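Local coordinates for protein serine protease pet (Escherichia coli, PDB 4OM9) that probably acts as a secreted serine protease enterotoxin of enteroaggregative strains, an autotransporter passenger domain associated with cleavage of host alpha-fodrin, at residues N265-I270 and G300-L305; K323-A328 and T348-I353; T692-L697 and T710-T715; A743-S748 and G785-Y790. All blocks are in the same frame, centred on the assembly; numbering follows the deposited sequence.

Contact 1 of 4, residues N265-I270 and G300-L305; sequences NNTATI and GGKISL
Lys302 O receives the backbone N-H of Ala268 N at 2.8 Å. Thr267 CA also makes a CA-H...O contact to Lys302 O at 3.3 Å. Ser304 O repeats this pattern two residues on, with Ile270 N as donor and Thr269 CA beside it. In return, Lys302 N donates to Asn266 O and Ser304 N to Ala268 O, so the two parallel strands hold each other in both directions. Before the strands begin, Asn265 N bonds Gly300 O at 3.1 Å from above the carbonyl plane. Here the backbones come very close: Gly301 CA lies 3.4 Å from Asn266 O, and glycine brings no CB into this narrow gap.

Thr267, Lys302, Thr269 and Ser304 share the outer, more polar face, where Lys302 and Thr267 are exposed and Ser304 is buried. Lys302 lies side by side with Thr267, and Lys302 CD is 3.9 Å from Thr267 CG2. Lys302 CG is anti to the backbone N (chi1 177°), which lays it beside Thr267 CG2. The extended chain then carries NZ off beyond the threonine. A water joins Thr269 OG1 to Ser304 OG, at 3.1 Å from the threonine oxygen.

The other face carries Ala268, Ile303, Ile270 and Leu305, all buried. Ile270 CD1 crosses to Ile303 CG2 at 4.1 Å, while Leu305 CD1 reaches Ile270 CB. Leu295 and Phe297 of strand 294-298 cover Ile270 and Ile303 from within. Residue-by-residue parallel pairing, with polar side chains outside and aliphatic ones inside, is as expected for stacked coils of the right-handed beta-helix of autotransporter passengers.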
loop_
_atom_site.group_PDB
_atom_site.type_symbol
_atom_site.label_atom_id
_atom_site.label_comp_id
_atom_site.label_asym_id
_atom_site.label_seq_id
_atom_site.Cartn_x
_atom_site.Cartn_y
_atom_site.Cartn_z
ATOM N N ASN A 265 -40.664 25.964 -2.243
ATOM C CA ASN A 265 -40.460 26.623 -0.950
ATOM C C ASN A 265 -41.697 26.683 -0.065
ATOM O O ASN A 265 -41.650 27.245 1.026
ATOM C CB ASN A 265 -39.923 28.043 -1.137
ATOM C CG ASN A 265 -38.445 28.066 -1.477
ATOM O OD1 ASN A 265 -37.761 27.045 -1.398
ATOM N ND2 ASN A 265 -37.942 29.241 -1.847
ATOM N N ASN A 266 -42.803 26.111 -0.519
ATOM C CA ASN A 266 -43.985 26.064 0.320
ATOM C C ASN A 266 -43.979 24.802 1.164
ATOM O O ASN A 266 -42.912 24.276 1.505
ATOM C CB ASN A 266 -45.248 26.157 -0.523
ATOM C CG ASN A 266 -45.339 27.467 -1.279
ATOM O OD1 ASN A 266 -45.460 28.531 -0.671
ATOM N ND2 ASN A 266 -45.274 27.398 -2.608
ATOM N N THR A 267 -45.164 24.326 1.516
ATOM C CA THR A 267 -45.277 23.155 2.369
ATOM C C THR A 267 -46.221 22.163 1.740
ATOM O O THR A 267 -47.357 22.490 1.461
ATOM C CB THR A 267 -45.801 23.502 3.770
ATOM O OG1 THR A 267 -45.019 24.561 4.342
ATOM C CG2 THR A 267 -45.738 22.273 4.661
ATOM N N ALA A 268 -45.760 20.947 1.518
ATOM C CA ALA A 268 -46.623 19.931 0.958
ATOM C C ALA A 268 -47.028 18.977 2.057
ATOM O O ALA A 268 -46.173 18.331 2.669
ATOM C CB ALA A 268 -45.931 19.191 -0.168
ATOM N N THR A 269 -48.332 18.884 2.298
ATOM C CA THR A 269 -48.847 18.038 3.362
ATOM C C THR A 269 -49.382 16.739 2.777
ATOM O O THR A 269 -50.116 16.756 1.795
ATOM C CB THR A 269 -49.939 18.774 4.168
ATOM O OG1 THR A 269 -49.334 19.834 4.926
ATOM C CG2 THR A 269 -50.638 17.828 5.112
ATOM N N ILE A 270 -49.002 15.609 3.367
ATOM C CA ILE A 270 -49.293 14.311 2.765
ATOM C C ILE A 270 -50.036 13.372 3.692
ATOM O O ILE A 270 -49.581 13.099 4.799
ATOM C CB ILE A 270 -48.004 13.572 2.307
ATOM C CG1 ILE A 270 -47.108 14.489 1.480
ATOM C CG2 ILE A 270 -48.356 12.308 1.530
ATOM C CD1 ILE A 270 -45.964 13.725 0.749
ATOM N N GLY A 300 -37.650 22.925 -3.553
ATOM C CA GLY A 300 -37.349 23.015 -2.132
ATOM C C GLY A 300 -38.640 23.120 -1.334
ATOM O O GLY A 300 -39.733 23.070 -1.899
ATOM N N GLY A 301 -38.525 23.270 -0.020
ATOM C CA GLY A 301 -39.699 23.461 0.811
ATOM C C GLY A 301 -39.854 22.425 1.899
ATOM O O GLY A 301 -38.931 21.679 2.198
ATOM N N LYS A 302 -41.031 22.379 2.503
ATOM C CA LYS A 302 -41.255 21.467 3.608
ATOM C C LYS A 302 -42.246 20.399 3.210
ATOM O O LYS A 302 -43.182 20.655 2.467
ATOM C CB LYS A 302 -41.746 22.223 4.849
ATOM C CG LYS A 302 -42.084 21.323 6.044
ATOM C CD LYS A 302 -42.774 22.107 7.164
ATOM C CE LYS A 302 -43.386 21.182 8.202
ATOM N NZ LYS A 302 -43.960 21.924 9.370
ATOM N N ILE A 303 -42.004 19.194 3.699
ATOM C CA ILE A 303 -42.866 18.049 3.484
ATOM C C ILE A 303 -43.390 17.607 4.833
ATOM O O ILE A 303 -42.608 17.213 5.693
ATOM C CB ILE A 303 -42.109 16.870 2.813
ATOM C CG1 ILE A 303 -41.728 17.219 1.374
ATOM C CG2 ILE A 303 -42.941 15.587 2.843
ATOM C CD1 ILE A 303 -40.996 16.116 0.661
ATOM N N SER A 304 -44.698 17.674 5.038
ATOM C CA SER A 304 -45.253 17.253 6.318
ATOM C C SER A 304 -46.171 16.047 6.201
ATOM O O SER A 304 -47.083 16.037 5.384
ATOM C CB SER A 304 -46.014 18.400 6.975
ATOM O OG SER A 304 -46.513 17.981 8.228
ATOM N N LEU A 305 -45.942 15.049 7.047
ATOM C CA LEU A 305 -46.747 13.829 7.049
ATOM C C LEU A 305 -47.732 13.828 8.227
ATOM O O LEU A 305 -47.309 13.995 9.385
ATOM C CB LEU A 305 -45.837 12.597 7.115
ATOM C CG LEU A 305 -45.322 11.964 5.821
ATOM C CD1 LEU A 305 -44.958 13.016 4.797
ATOM C CD2 LEU A 305 -44.151 11.059 6.117
HETATM O O HOH W 1 -49.059 19.884 8.057
#

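Contact 2 of 4, residues K323-A328 and T348-I353; sequences KYTVSA and TVDWNI
Val326 packs against Val349 and Trp351 on the inner face of two neighbouring parallel strands of the beta-helix, and against Ile353 at the end of the second segment. This is the tight part of the contact. Val326 CG1 meets Ile353 CD1 at 3.5 Å. The other methyl, Val326 CG2, lies 4.0 Å from Val349 CG1 and equally near Trp351 CE3. Ile353 CG1 sits between its own backbone N and carbonyl carbon (chi1 60°), and it covers one face of the Trp351 ring off centre, toward the rim. The ring nitrogen NE1 is bonded to Gln375. Tyr324 CB touches Val349 CG2, and the Tyr324 hydroxyl is hydrogen-bonded to Asp319 OD1 and to Gly300 N of the preceding coil.

Backbone bonds knit the pair. Asp350 N gives the shortest, 2.7 Å to Tyr324 O, and Val326 N then donates to Asp350 O. The last, Asn352 N to Val326 O, is bent to 138°.

The outer face is polar and less closely packed. Lys323 and Asp350 cross there at about a right angle as a salt bridge, but the modelled charged atoms are too close, so its exact geometry is doubtful. Asp350 OD1 also bonds Asn370 on the next coil. Thr348 CG2 lies 4.0 Å from Lys323 CE. Beside them, a water is hydrogen-bonded to Thr325 OG1 at 2.9 Å.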
loop_
_atom_site.group_PDB
_atom_site.type_symbol
_atom_site.label_atom_id
_atom_site.label_comp_id
_atom_site.label_asym_id
_atom_site.label_seq_id
_atom_site.Cartn_x
_atom_site.Cartn_y
_atom_site.Cartn_z
ATOM N N LYS A 323 -33.022 22.954 -0.538
ATOM C CA LYS A 323 -33.190 22.547 0.853
ATOM C C LYS A 323 -34.615 22.028 1.130
ATOM O O LYS A 323 -35.592 22.667 0.779
ATOM C CB LYS A 323 -32.860 23.724 1.780
ATOM C CG LYS A 323 -33.006 23.424 3.262
ATOM C CD LYS A 323 -32.238 22.159 3.652
ATOM C CE LYS A 323 -31.711 22.235 5.078
ATOM N NZ LYS A 323 -32.771 22.335 6.104
ATOM N N TYR A 324 -34.709 20.858 1.754
ATOM C CA TYR A 324 -35.985 20.235 2.109
ATOM C C TYR A 324 -36.025 19.808 3.570
ATOM O O TYR A 324 -35.008 19.415 4.137
ATOM C CB TYR A 324 -36.251 19.001 1.248
ATOM C CG TYR A 324 -36.495 19.281 -0.211
ATOM C CD1 TYR A 324 -35.433 19.347 -1.113
ATOM C CD2 TYR A 324 -37.786 19.453 -0.695
ATOM C CE1 TYR A 324 -35.656 19.590 -2.458
ATOM C CE2 TYR A 324 -38.020 19.693 -2.032
ATOM C CZ TYR A 324 -36.955 19.764 -2.911
ATOM O OH TYR A 324 -37.189 20.016 -4.238
ATOM N N THR A 325 -37.205 19.863 4.170
ATOM C CA THR A 325 -37.404 19.273 5.483
ATOM C C THR A 325 -38.563 18.278 5.399
ATOM O O THR A 325 -39.519 18.490 4.659
ATOM C CB THR A 325 -37.676 20.344 6.551
ATOM O OG1 THR A 325 -36.535 21.206 6.670
ATOM C CG2 THR A 325 -37.924 19.702 7.898
ATOM N N VAL A 326 -38.437 17.167 6.115
ATOM C CA VAL A 326 -39.492 16.176 6.223
ATOM C C VAL A 326 -39.867 16.050 7.690
ATOM O O VAL A 326 -39.062 15.606 8.516
ATOM C CB VAL A 326 -39.070 14.808 5.686
ATOM C CG1 VAL A 326 -40.199 13.807 5.846
ATOM C CG2 VAL A 326 -38.609 14.907 4.217
ATOM N N SER A 327 -41.088 16.452 8.012
ATOM C CA SER A 327 -41.516 16.553 9.401
ATOM C C SER A 327 -42.830 15.839 9.644
ATOM O O SER A 327 -43.619 15.635 8.724
ATOM C CB SER A 327 -41.666 18.020 9.812
ATOM O OG SER A 327 -40.444 18.718 9.695
ATOM N N ALA A 328 -43.049 15.472 10.901
ATOM C CA ALA A 328 -44.353 15.017 11.363
ATOM C C ALA A 328 -45.182 16.186 11.853
ATOM O O ALA A 328 -44.712 17.034 12.610
ATOM C CB ALA A 328 -44.210 13.998 12.461
ATOM N N THR A 348 -29.919 19.301 0.272
ATOM C CA THR A 348 -29.962 18.715 1.599
ATOM C C THR A 348 -31.405 18.477 2.060
ATOM O O THR A 348 -32.248 19.375 2.009
ATOM C CB THR A 348 -29.242 19.607 2.635
ATOM O OG1 THR A 348 -27.840 19.663 2.329
ATOM C CG2 THR A 348 -29.440 19.054 4.040
ATOM N N VAL A 349 -31.667 17.254 2.508
ATOM C CA VAL A 349 -32.952 16.888 3.075
ATOM C C VAL A 349 -32.870 16.655 4.591
ATOM O O VAL A 349 -32.324 15.645 5.041
ATOM C CB VAL A 349 -33.505 15.619 2.416
ATOM C CG1 VAL A 349 -34.845 15.290 3.012
ATOM C CG2 VAL A 349 -33.616 15.805 0.906
ATOM N N ASP A 350 -33.428 17.577 5.375
ATOM C CA ASP A 350 -33.488 17.376 6.820
ATOM C C ASP A 350 -34.547 16.331 7.126
ATOM O O ASP A 350 -35.744 16.521 6.897
ATOM C CB ASP A 350 -33.759 18.683 7.562
ATOM C CG ASP A 350 -32.565 19.608 7.539
ATOM O OD1 ASP A 350 -31.442 19.138 7.253
ATOM O OD2 ASP A 350 -32.735 20.805 7.798
ATOM N N TRP A 351 -34.079 15.199 7.614
ATOM C CA TRP A 351 -34.927 14.041 7.746
ATOM C C TRP A 351 -35.352 13.964 9.199
ATOM O O TRP A 351 -34.635 13.415 10.033
ATOM C CB TRP A 351 -34.189 12.776 7.273
ATOM C CG TRP A 351 -34.999 11.524 7.359
ATOM C CD1 TRP A 351 -34.929 10.571 8.340
ATOM C CD2 TRP A 351 -36.021 11.084 6.437
ATOM N NE1 TRP A 351 -35.842 9.568 8.083
ATOM C CE2 TRP A 351 -36.517 9.857 6.937
ATOM C CE3 TRP A 351 -36.563 11.613 5.265
ATOM C CZ2 TRP A 351 -37.537 9.151 6.278
ATOM C CZ3 TRP A 351 -37.574 10.906 4.618
ATOM C CH2 TRP A 351 -38.048 9.687 5.126
ATOM N N ASN A 352 -36.510 14.542 9.507
ATOM C CA ASN A 352 -36.979 14.566 10.893
ATOM C C ASN A 352 -38.237 13.742 11.083
ATOM O O ASN A 352 -39.178 14.175 11.699
ATOM C CB ASN A 352 -37.219 15.999 11.385
ATOM C CG ASN A 352 -37.336 16.074 12.910
ATOM O OD1 ASN A 352 -37.134 15.078 13.599
ATOM N ND2 ASN A 352 -37.680 17.243 13.435
ATOM N N ILE A 353 -38.224 12.539 10.531
ATOM C CA ILE A 353 -39.202 11.509 10.865
ATOM C C ILE A 353 -38.369 10.250 10.966
ATOM O O ILE A 353 -37.158 10.288 10.728
ATOM C CB ILE A 353 -40.303 11.308 9.776
ATOM C CG1 ILE A 353 -39.631 10.884 8.455
ATOM C CG2 ILE A 353 -41.118 12.548 9.585
ATOM C CD1 ILE A 353 -40.595 10.613 7.281
HETATM O O HOH W 2 -35.577 21.214 9.437
HETATM O O HOH W 3 -41.187 15.231 13.809
#

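Contact 3 of 4, residues T692-L697 and T710-T715; sequences TASSSL and TLTGAT
Thr692 lies side by side with Thr710 on successive coils of the parallel beta-helix. Thr692 CG2 is 4.1 Å from Thr710 CB. Thr692 OG1 is anti to the carbonyl carbon (chi1 -43°), which leaves CG2 as the branch facing Thr710. Next, Ala693 N donates to Thr710 O at 2.9 Å in an almost straight bond of 171°. The alanine methyl points to the buried face, where Ala693 CB packs 3.8 Å from Leu711 CD2. Tyr727 and Leu672 close in on this alanine from strands 725-729 and 668-672. Ala693 O receives Thr712 N, though the place of this oxygen is less sure.

Past Ala693 the chain leaves the strand at Ser694, across from Thr712. Ser694 CA makes a CA-H...O contact to Thr712 O at 3.2 Å. Ser694 OG lies 3.3 Å from Thr712 OG1, a weak bond at most. Thr712 OG1 gives its proton to Gly713 O at 2.9 Å, which ties the hydroxyl to the carbonyl of the following residue.

From Ser695 onward the first segment leaves its partner, and Leu697 joins the next side of the coil. Where the two part, Ser694 O takes a CA-H...O contact from Ala714 CA at 3.1 Å.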
loop_
_atom_site.group_PDB
_atom_site.type_symbol
_atom_site.label_atom_id
_atom_site.label_comp_id
_atom_site.label_asym_id
_atom_site.label_seq_id
_atom_site.Cartn_x
_atom_site.Cartn_y
_atom_site.Cartn_z
ATOM N N THR A 692 20.590 3.610 5.818
ATOM C CA THR A 692 21.315 4.864 5.702
ATOM C C THR A 692 20.834 5.828 6.780
ATOM O O THR A 692 19.637 6.116 6.884
ATOM C CB THR A 692 21.123 5.515 4.318
ATOM O OG1 THR A 692 21.226 4.516 3.292
ATOM C CG2 THR A 692 22.158 6.603 4.090
ATOM N N ALA A 693 21.764 6.321 7.587
ATOM C CA ALA A 693 21.423 7.265 8.642
ATOM C C ALA A 693 22.079 8.621 8.391
ATOM O O ALA A 693 23.244 8.818 8.714
ATOM C CB ALA A 693 21.834 6.714 9.994
ATOM N N SER A 694 21.324 9.550 7.818
ATOM C CA SER A 694 21.845 10.864 7.465
ATOM C C SER A 694 21.679 11.823 8.627
ATOM O O SER A 694 21.995 13.011 8.539
ATOM C CB SER A 694 21.134 11.407 6.224
ATOM O OG SER A 694 21.221 10.487 5.147
ATOM N N SER A 695 21.170 11.284 9.722
ATOM C CA SER A 695 20.868 12.067 10.904
ATOM C C SER A 695 21.561 11.416 12.088
ATOM O O SER A 695 21.747 10.198 12.096
ATOM C CB SER A 695 19.346 12.147 11.111
ATOM O OG SER A 695 19.007 12.939 12.233
ATOM N N SER A 696 21.944 12.215 13.078
ATOM C CA SER A 696 22.664 11.705 14.252
ATOM C C SER A 696 22.043 10.454 14.883
ATOM O O SER A 696 20.823 10.366 15.048
ATOM C CB SER A 696 22.755 12.791 15.326
ATOM O OG SER A 696 23.768 13.734 15.049
ATOM N N LEU A 697 22.888 9.497 15.253
ATOM C CA LEU A 697 22.425 8.319 15.970
ATOM C C LEU A 697 23.296 8.009 17.184
ATOM O O LEU A 697 24.449 7.625 17.041
ATOM C CB LEU A 697 22.378 7.114 15.038
ATOM C CG LEU A 697 21.937 5.796 15.675
ATOM C CD1 LEU A 697 20.951 5.082 14.772
ATOM C CD2 LEU A 697 23.139 4.907 15.952
ATOM N N THR A 710 25.237 2.718 6.232
ATOM C CA THR A 710 25.904 3.928 5.801
ATOM C C THR A 710 25.557 5.090 6.723
ATOM O O THR A 710 24.390 5.330 7.038
ATOM C CB THR A 710 25.525 4.283 4.368
ATOM O OG1 THR A 710 25.765 3.153 3.524
ATOM C CG2 THR A 710 26.349 5.455 3.882
ATOM N N LEU A 711 26.582 5.810 7.154
ATOM C CA LEU A 711 26.409 6.913 8.078
ATOM C C LEU A 711 26.961 8.200 7.467
ATOM O O LEU A 711 28.128 8.261 7.074
ATOM C CB LEU A 711 27.095 6.586 9.397
ATOM C CG LEU A 711 26.769 5.191 9.927
ATOM C CD1 LEU A 711 27.590 4.881 11.171
ATOM C CD2 LEU A 711 25.283 5.092 10.217
ATOM N N THR A 712 26.111 9.218 7.354
ATOM C CA THR A 712 26.468 10.435 6.628
ATOM C C THR A 712 25.932 11.676 7.297
ATOM O O THR A 712 24.954 11.609 8.036
ATOM C CB THR A 712 25.904 10.467 5.193
ATOM O OG1 THR A 712 24.533 10.861 5.254
ATOM C CG2 THR A 712 26.012 9.118 4.497
ATOM N N GLY A 713 26.541 12.818 6.988
ATOM C CA GLY A 713 26.036 14.099 7.445
ATOM C C GLY A 713 24.638 14.346 6.928
ATOM O O GLY A 713 24.179 13.651 6.022
ATOM N N ALA A 714 23.950 15.326 7.501
ATOM C CA ALA A 714 22.619 15.673 7.015
ATOM C C ALA A 714 22.739 16.250 5.610
ATOM O O ALA A 714 23.126 17.401 5.434
ATOM C CB ALA A 714 21.936 16.656 7.949
ATOM N N THR A 715 22.428 15.435 4.609
ATOM C CA THR A 715 22.506 15.875 3.222
ATOM C C THR A 715 21.219 16.589 2.834
ATOM O O THR A 715 20.935 16.787 1.653
ATOM C CB THR A 715 22.768 14.695 2.259
ATOM O OG1 THR A 715 22.965 15.189 0.927
ATOM C CG2 THR A 715 21.603 13.714 2.273
#

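Contact 4 of 4, residues A743-S748 and G785-Y790; sequences AKNQAS and GFDTSY
A corner of the beta-helix, where one strand turns into the next side of the coil, meets the coil stacked upon it. The corner is Asn745 and Gln746, and both have positive phi, which swings the chain from strand 740-744 to strand 747-755. Asp787, just before strand 788-791, fills the bend.

Asp787 O is the polar centre. Thr788 OG1 donates to Asp787 O at 2.6 Å, from above the carbonyl plane. Ala747 N reaches Asp787 O weakly at 3.3 Å. Gln746 N is modelled only 2.5 Å from Asp787 O, but the bond is bent to 125° and weak, so the length is doubtful.

The Asp787 side chain points toward the corner. Asp787 CG lies between the backbone N and the carbonyl carbon (chi1 40°), at 3.5 Å from Asn745 CA. Asp787 OD1 takes a weak bond from Asn745 N at 3.1 Å and a further bond from Ser765 OG. Asp769 lies close to OD2, a like charge that may raise the pKa of the pair. Gln746 crosses Asp787 at about a right angle, and Gln746 CG rests 3.6 Å from Asp787 CB.

Thr788 turns to the inner face, with CG2 near Ala743 CB and Ala747 O, while OG1 comes close to Lys744 CA.

Past the corner, parallel pairing takes over. Ser789 N donates to Ala747 O at 3.0 Å. On the face opposite Ala747 and Thr788, Ser748 OG bonds Ser789 OG at 3.2 Å.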
loop_
_atom_site.group_PDB
_atom_site.type_symbol
_atom_site.label_atom_id
_atom_site.label_comp_id
_atom_site.label_asym_id
_atom_site.label_seq_id
_atom_site.Cartn_x
_atom_site.Cartn_y
_atom_site.Cartn_z
ATOM N N ALA A 743 31.044 5.063 6.300
ATOM C CA ALA A 743 30.902 6.379 6.902
ATOM C C ALA A 743 31.523 7.406 5.971
ATOM O O ALA A 743 32.619 7.192 5.453
ATOM C CB ALA A 743 31.553 6.424 8.269
ATOM N N LYS A 744 30.825 8.516 5.759
ATOM C CA LYS A 744 31.243 9.511 4.777
ATOM C C LYS A 744 30.462 10.814 4.911
ATOM O O LYS A 744 29.471 10.881 5.640
ATOM C CB LYS A 744 31.069 8.961 3.362
ATOM C CG LYS A 744 29.621 8.804 2.948
ATOM C CD LYS A 744 29.500 8.077 1.616
ATOM C CE LYS A 744 28.036 7.855 1.239
ATOM N NZ LYS A 744 27.868 7.269 -0.122
ATOM N N ASN A 745 30.919 11.840 4.195
ATOM C CA ASN A 745 30.213 13.117 4.099
ATOM C C ASN A 745 29.904 13.771 5.437
ATOM O O ASN A 745 28.754 13.835 5.845
ATOM C CB ASN A 745 28.910 12.938 3.319
ATOM C CG ASN A 745 29.099 13.112 1.825
ATOM O OD1 ASN A 745 29.478 12.174 1.121
ATOM N ND2 ASN A 745 28.837 14.317 1.332
ATOM N N GLN A 746 30.942 14.266 6.104
ATOM C CA GLN A 746 30.802 14.981 7.372
ATOM C C GLN A 746 30.108 14.125 8.426
ATOM O O GLN A 746 29.129 14.533 9.054
ATOM C CB GLN A 746 30.073 16.307 7.153
ATOM C CG GLN A 746 30.954 17.347 6.472
ATOM C CD GLN A 746 30.197 18.578 6.040
ATOM O OE1 GLN A 746 28.980 18.652 6.186
ATOM N NE2 GLN A 746 30.915 19.555 5.505
ATOM N N ALA A 747 30.644 12.921 8.597
ATOM C CA ALA A 747 30.208 11.988 9.614
ATOM C C ALA A 747 31.280 11.840 10.687
ATOM O O ALA A 747 32.437 11.580 10.374
ATOM C CB ALA A 747 29.899 10.642 8.991
ATOM N N SER A 748 30.895 11.997 11.947
ATOM C CA SER A 748 31.811 11.778 13.059
ATOM C C SER A 748 31.366 10.566 13.876
ATOM O O SER A 748 30.367 10.623 14.578
ATOM C CB SER A 748 31.889 13.022 13.939
ATOM O OG SER A 748 32.693 12.777 15.076
ATOM N N GLY A 785 39.283 17.425 8.676
ATOM C CA GLY A 785 38.760 17.270 7.334
ATOM C C GLY A 785 37.399 16.655 7.583
ATOM O O GLY A 785 36.546 17.295 8.194
ATOM N N PHE A 786 37.164 15.440 7.108
ATOM C CA PHE A 786 37.934 14.818 6.044
ATOM C C PHE A 786 37.129 14.175 4.888
ATOM O O PHE A 786 37.698 13.379 4.175
ATOM C CB PHE A 786 38.843 13.731 6.613
ATOM C CG PHE A 786 39.911 14.234 7.531
ATOM C CD1 PHE A 786 41.047 14.845 7.032
ATOM C CD2 PHE A 786 39.794 14.068 8.896
ATOM C CE1 PHE A 786 42.034 15.299 7.884
ATOM C CE2 PHE A 786 40.775 14.522 9.751
ATOM C CZ PHE A 786 41.897 15.138 9.244
ATOM N N ASP A 787 35.827 14.396 4.704
ATOM C CA ASP A 787 34.864 14.879 5.674
ATOM C C ASP A 787 34.406 13.720 6.557
ATOM O O ASP A 787 33.238 13.377 6.566
ATOM C CB ASP A 787 33.676 15.526 4.962
ATOM C CG ASP A 787 33.254 14.759 3.719
ATOM O OD1 ASP A 787 33.448 13.522 3.679
ATOM O OD2 ASP A 787 32.734 15.393 2.780
ATOM N N THR A 788 35.326 13.092 7.281
ATOM C CA THR A 788 34.935 11.948 8.096
ATOM C C THR A 788 35.926 11.647 9.199
ATOM O O THR A 788 37.115 11.452 8.948
ATOM C CB THR A 788 34.758 10.669 7.235
ATOM O OG1 THR A 788 33.733 10.883 6.253
ATOM C CG2 THR A 788 34.371 9.480 8.111
ATOM N N SER A 789 35.439 11.609 10.432
ATOM C CA SER A 789 36.278 11.163 11.531
ATOM C C SER A 789 35.634 9.952 12.186
ATOM O O SER A 789 34.408 9.831 12.222
ATOM C CB SER A 789 36.504 12.276 12.556
ATOM O OG SER A 789 35.373 12.424 13.397
ATOM N N TYR A 790 36.483 9.053 12.670
ATOM C CA TYR A 790 36.076 7.877 13.407
ATOM C C TYR A 790 36.948 7.728 14.638
ATOM O O TYR A 790 38.080 8.230 14.653
ATOM C CB TYR A 790 36.164 6.622 12.528
ATOM C CG TYR A 790 36.135 5.357 13.344
ATOM C CD1 TYR A 790 34.935 4.839 13.812
ATOM C CD2 TYR A 790 37.314 4.713 13.697
ATOM C CE1 TYR A 790 34.912 3.700 14.587
ATOM C CE2 TYR A 790 37.299 3.581 14.467
ATOM C CZ TYR A 790 36.104 3.079 14.912
ATOM O OH TYR A 790 36.110 1.946 15.684
#

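Overall arrangement
The chain first builds the protease region and then winds into the long beta-helix, and all four contacts lie along the helix. Contact 1 closes a loop of 29 residues, contact 2 one of 19, contact 3 one of 12 and contact 4 one of 36. They follow in series; none nests in or crosses another. Contacts 1 and 2 are neighbours in one sheet, with strands 301-305 and 323-328 paired through Ile303 and its partners Thr325 and Ser327. Contacts 3 and 4 adjoin in the same way through strands 708-712 and 740-744. The two pairs sit on opposite sides of the chain's centre, and contacts 2 and 3 have centres about 60 Å apart.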